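Local coordinates for ABC transporter ATP-binding protein (Leptospira interrogans serovar Copenhageni, PDB 4HZI) that probably binds and hydrolyses ATP as the ATPase subunit of an orphan ABC transporter involved in manganese utilization and tolerance, at residues L246-K251 against L270-L275; S242-L247 against E260-K265. All coordinates share one frame; numbering follows the deposited sequence.

Overall arrangement
Both contacts start from the strand 243-248 and run to the two helical segments, 260-265 and 270-275, after its hairpin with 251-255, so they hold the same strand against the same C-terminal helical part, with centres about 10 Å apart. Contact 2 is wholly buried and apolar: A244 and L246 of the strand meet the end of the helix 258-261 and the loop after it, and no hydrogen bond crosses. Contact 1 lies further along, where the strand runs out into its turn and helix 264-271 ends. It begins as leucine packing and finishes at the protein surface in a lysine-aspartate salt bridge. L246 belongs to both, its CD2 methyl meeting L270 in contact 1 and the F262 ring in contact 2.

Contact 1: L246-K251 against L270-L275; sequences LLKEGK and LYDIPL
K248 sets off with CG anti to its backbone N (chi1 -174°) and continues fully extended, which carries its ammonium group past the end of helix 264-271 to D272. L270 likewise turns CG anti to its own N (chi1 180°), and this brings both of its methyl groups up to the strand. L270 CD1 packs 3.9 Å from K248 CB. The same methyl, L270 CD1, lies 3.5 Å from the backbone oxygen L247 O. The outer methylenes of the lysine pass the last turn of the helix, with K248 CE 3.6 Å from L270 O. The other branch of the leucine, L270 CD2, meets L246 CD2 at 4.2 Å, a looser apolar touch in the buried half of the contact. The strand lies next to the outermost strand, 251-255, in the mixed sheet of the ABC ATPase fold. It pairs in parallel with strand 62-67, which leads into a probable Walker A loop, and a type I' turn from K248 to K251 returns the chain antiparallel as strand 251-255. Across the contact, helix 264-271 ends at Y271, and D272, with positive phi, is the first residue to leave the helical path. There K248 NZ is held both by a hydrogen bond to D269 O and by a salt bridge of 2.9 Å to D272 OD1, which it approaches on the syn side but 25° out of the carboxylate plane. D272 OD2 pairs with R68, whose NH1 additionally reaches L270 O. With a cation at each oxygen, the carboxylate is probably kept ionised, and its rotation is restrained by both. Beyond it, Y271 and I273 pack on L206 of the second subunit.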
# COMPACT_ATOMS: atom_id res chain seq x y z
N LEU A 246 7.96 -17.09 -6.18
CA LEU A 246 6.77 -16.44 -6.70
C LEU A 246 5.58 -17.32 -6.25
O LEU A 246 5.63 -18.54 -6.43
CB LEU A 246 6.77 -16.39 -8.23
CG LEU A 246 7.95 -15.72 -8.92
CD1 LEU A 246 7.73 -15.73 -10.42
CD2 LEU A 246 8.20 -14.28 -8.46
N LEU A 247 4.63 -16.69 -5.56
CA LEU A 247 3.53 -17.40 -4.91
C LEU A 247 2.20 -16.90 -5.45
O LEU A 247 1.95 -15.72 -5.52
CB LEU A 247 3.55 -17.14 -3.39
CG LEU A 247 2.80 -18.17 -2.55
CD1 LEU A 247 3.45 -19.53 -2.37
CD2 LEU A 247 2.44 -17.58 -1.18
N LYS A 248 1.34 -17.86 -5.82
CA LYS A 248 0.06 -17.58 -6.43
C LYS A 248 -0.93 -18.68 -6.01
O LYS A 248 -0.68 -19.85 -6.23
CB LYS A 248 0.22 -17.61 -7.94
CG LYS A 248 -1.00 -17.20 -8.72
CD LYS A 248 -0.74 -17.60 -10.19
CE LYS A 248 -1.77 -17.01 -11.12
NZ LYS A 248 -1.48 -17.47 -12.51
N GLU A 249 -1.95 -18.26 -5.29
CA GLU A 249 -3.01 -19.23 -4.82
C GLU A 249 -2.42 -20.39 -4.03
O GLU A 249 -2.75 -21.54 -4.23
CB GLU A 249 -3.82 -19.67 -6.02
CG GLU A 249 -4.68 -18.57 -6.61
CD GLU A 249 -6.10 -18.55 -6.05
OE1 GLU A 249 -6.30 -18.17 -4.86
OE2 GLU A 249 -7.03 -18.92 -6.80
N GLY A 250 -1.50 -20.08 -3.12
CA GLY A 250 -0.81 -21.06 -2.33
C GLY A 250 0.22 -21.96 -2.96
O GLY A 250 0.69 -22.90 -2.32
N LYS A 251 0.60 -21.68 -4.19
CA LYS A 251 1.56 -22.53 -4.88
C LYS A 251 2.74 -21.72 -5.38
O LYS A 251 2.60 -20.57 -5.74
CB LYS A 251 0.95 -23.12 -6.16
CG LYS A 251 -0.33 -23.88 -5.89
CD LYS A 251 -0.37 -25.11 -6.78
CE LYS A 251 -1.35 -24.93 -7.89
NZ LYS A 251 -2.72 -25.17 -7.36
N LEU A 270 2.66 -15.09 -13.13
CA LEU A 270 2.22 -14.72 -11.80
C LEU A 270 0.99 -13.75 -11.82
O LEU A 270 0.09 -13.88 -11.03
CB LEU A 270 3.38 -14.04 -11.05
CG LEU A 270 3.13 -13.58 -9.65
CD1 LEU A 270 2.77 -14.74 -8.74
CD2 LEU A 270 4.34 -12.83 -9.12
N TYR A 271 1.06 -12.76 -12.68
CA TYR A 271 0.15 -11.64 -12.66
C TYR A 271 -0.98 -11.80 -13.69
O TYR A 271 -1.97 -11.05 -13.64
CB TYR A 271 0.92 -10.36 -12.90
CG TYR A 271 1.67 -9.93 -11.67
CD1 TYR A 271 1.00 -9.52 -10.53
CD2 TYR A 271 3.05 -10.00 -11.62
CE1 TYR A 271 1.65 -9.17 -9.39
CE2 TYR A 271 3.72 -9.61 -10.47
CZ TYR A 271 3.04 -9.18 -9.35
OH TYR A 271 3.75 -8.81 -8.20
N ASP A 272 -0.85 -12.77 -14.60
CA ASP A 272 -1.90 -13.06 -15.60
C ASP A 272 -2.18 -11.94 -16.62
O ASP A 272 -3.25 -11.89 -17.23
CB ASP A 272 -3.21 -13.42 -14.88
CG ASP A 272 -3.11 -14.70 -14.09
OD1 ASP A 272 -2.49 -15.69 -14.55
OD2 ASP A 272 -3.70 -14.74 -12.99
N ILE A 273 -1.22 -11.06 -16.84
CA ILE A 273 -1.34 -10.02 -17.83
C ILE A 273 -0.02 -9.72 -18.47
O ILE A 273 1.02 -9.98 -17.87
CB ILE A 273 -1.86 -8.67 -17.21
CG1 ILE A 273 -1.04 -8.27 -15.98
CG2 ILE A 273 -3.29 -8.80 -16.81
CD1 ILE A 273 -1.30 -6.85 -15.54
N PRO A 274 -0.06 -9.17 -19.69
CA PRO A 274 1.15 -8.77 -20.32
C PRO A 274 1.82 -7.64 -19.55
O PRO A 274 1.15 -6.69 -19.08
CB PRO A 274 0.71 -8.38 -21.75
CG PRO A 274 -0.63 -9.00 -21.94
CD PRO A 274 -1.24 -9.00 -20.57
N LEU A 275 3.14 -7.78 -19.39
CA LEU A 275 3.96 -6.89 -18.58
C LEU A 275 5.20 -6.46 -19.31
O LEU A 275 5.76 -7.17 -20.13
CB LEU A 275 4.42 -7.61 -17.31
CG LEU A 275 3.33 -8.08 -16.37
CD1 LEU A 275 3.87 -9.02 -15.31
CD2 LEU A 275 2.64 -6.90 -15.71

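Contact 2: S242-L247 against E260-K265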
# COMPACT_ATOMS: atom_id res chain seq x y z
N SER A 242 18.77 -11.68 -3.98
CA SER A 242 19.32 -12.45 -5.10
C SER A 242 18.50 -13.67 -5.53
O SER A 242 18.77 -14.27 -6.57
CB SER A 242 20.73 -12.92 -4.71
OG SER A 242 20.66 -13.94 -3.72
N LYS A 243 17.52 -14.06 -4.71
CA LYS A 243 16.69 -15.27 -4.95
C LYS A 243 15.25 -14.84 -4.75
O LYS A 243 14.99 -13.90 -3.99
CB LYS A 243 16.95 -16.34 -3.91
CG LYS A 243 18.37 -16.85 -3.80
CD LYS A 243 18.68 -17.80 -4.94
CE LYS A 243 18.01 -19.14 -4.73
NZ LYS A 243 18.92 -20.24 -5.14
N ALA A 244 14.32 -15.55 -5.37
CA ALA A 244 12.90 -15.24 -5.16
C ALA A 244 12.07 -16.51 -5.22
O ALA A 244 12.46 -17.55 -5.81
CB ALA A 244 12.41 -14.26 -6.17
N VAL A 245 10.92 -16.41 -4.60
CA VAL A 245 9.88 -17.39 -4.68
C VAL A 245 8.63 -16.62 -5.13
O VAL A 245 8.27 -15.61 -4.50
CB VAL A 245 9.59 -17.97 -3.27
CG1 VAL A 245 8.41 -18.95 -3.28
CG2 VAL A 245 10.80 -18.67 -2.69
N LEU A 246 7.96 -17.09 -6.18
CA LEU A 246 6.77 -16.44 -6.70
C LEU A 246 5.58 -17.32 -6.25
O LEU A 246 5.63 -18.54 -6.43
CB LEU A 246 6.77 -16.39 -8.23
CG LEU A 246 7.95 -15.72 -8.92
CD1 LEU A 246 7.73 -15.73 -10.42
CD2 LEU A 246 8.20 -14.28 -8.46
N LEU A 247 4.63 -16.69 -5.56
CA LEU A 247 3.53 -17.40 -4.91
C LEU A 247 2.20 -16.90 -5.45
O LEU A 247 1.95 -15.72 -5.52
CB LEU A 247 3.55 -17.14 -3.39
CG LEU A 247 2.80 -18.17 -2.55
CD1 LEU A 247 3.45 -19.53 -2.37
CD2 LEU A 247 2.44 -17.58 -1.18
N GLU A 260 16.04 -15.06 -12.96
CA GLU A 260 15.30 -16.16 -13.58
C GLU A 260 13.84 -16.02 -13.21
O GLU A 260 12.96 -16.17 -14.06
CB GLU A 260 15.87 -17.48 -13.02
CG GLU A 260 15.32 -18.78 -13.59
CD GLU A 260 15.97 -19.98 -12.95
OE1 GLU A 260 17.08 -20.36 -13.38
OE2 GLU A 260 15.40 -20.57 -11.96
N CYS A 261 13.55 -15.71 -11.93
CA CYS A 261 12.14 -15.55 -11.55
C CYS A 261 11.48 -14.34 -12.16
O CYS A 261 10.29 -14.37 -12.44
CB CYS A 261 11.97 -15.41 -10.05
SG CYS A 261 12.43 -16.83 -9.16
N PHE A 262 12.24 -13.25 -12.32
CA PHE A 262 11.65 -11.99 -12.72
C PHE A 262 11.76 -11.74 -14.21
O PHE A 262 11.85 -10.60 -14.63
CB PHE A 262 12.26 -10.82 -11.96
CG PHE A 262 11.75 -10.67 -10.53
CD1 PHE A 262 11.11 -11.69 -9.88
CD2 PHE A 262 11.91 -9.47 -9.88
CE1 PHE A 262 10.68 -11.54 -8.56
CE2 PHE A 262 11.49 -9.30 -8.56
CZ PHE A 262 10.88 -10.34 -7.90
N THR A 263 11.68 -12.79 -15.01
CA THR A 263 11.51 -12.62 -16.47
C THR A 263 10.07 -12.23 -16.77
O THR A 263 9.17 -12.50 -15.97
CB THR A 263 11.76 -13.94 -17.22
OG1 THR A 263 10.84 -14.92 -16.77
CG2 THR A 263 13.19 -14.42 -17.05
N GLU A 264 9.86 -11.54 -17.88
CA GLU A 264 8.51 -11.24 -18.33
C GLU A 264 7.62 -12.46 -18.35
O GLU A 264 6.46 -12.42 -17.91
CB GLU A 264 8.57 -10.51 -19.69
CG GLU A 264 7.24 -10.41 -20.39
CD GLU A 264 7.30 -9.61 -21.70
OE1 GLU A 264 8.40 -9.19 -22.11
OE2 GLU A 264 6.22 -9.40 -22.31
N LYS A 265 8.12 -13.61 -18.81
CA LYS A 265 7.28 -14.79 -18.83
C LYS A 265 6.78 -15.29 -17.46
O LYS A 265 5.60 -15.61 -17.29
CB LYS A 265 8.00 -15.97 -19.52
CG LYS A 265 7.03 -17.08 -19.90
CD LYS A 265 7.44 -18.45 -19.37
CE LYS A 265 6.28 -19.45 -19.41
NZ LYS A 265 6.39 -20.50 -18.36
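C261 and A244 sit closest in backbone register, and the sulfur C261 SG lies 3.4 Å from A244 O and 3.9 Å from A244 CB. The alanine methyl, A244 CB, also comes within 4.0 Å of F262 CE1, approaching the ring obliquely. Two residues further along the strand, L246 divides its two branches between the same neighbours: CD2 comes to the ring edge, near its plane, 3.7 Å from F262 CE1, while CD1 lies 3.5 Å from C261 O. Chi1 of -57°, with CG beside the backbone N, places the leucine fork over the chain where the helix 258-261 gives way to the loop. Around this shell, F262 is further held by an edge-to-face stack with W284 and by L66 and L267. T263 follows as the N-cap of helix 264-271, its OG1 bonded to the backbone N of N266, while N266 ND2 bonds back to E260 O; together they probably help to hold the turn between the helices. The strand side is held by A244 pairing with G256 and V245 with V64. With no hydrogen bond crossing between the segments, cohesion here rests on van der Waals packing and burial of apolar surface.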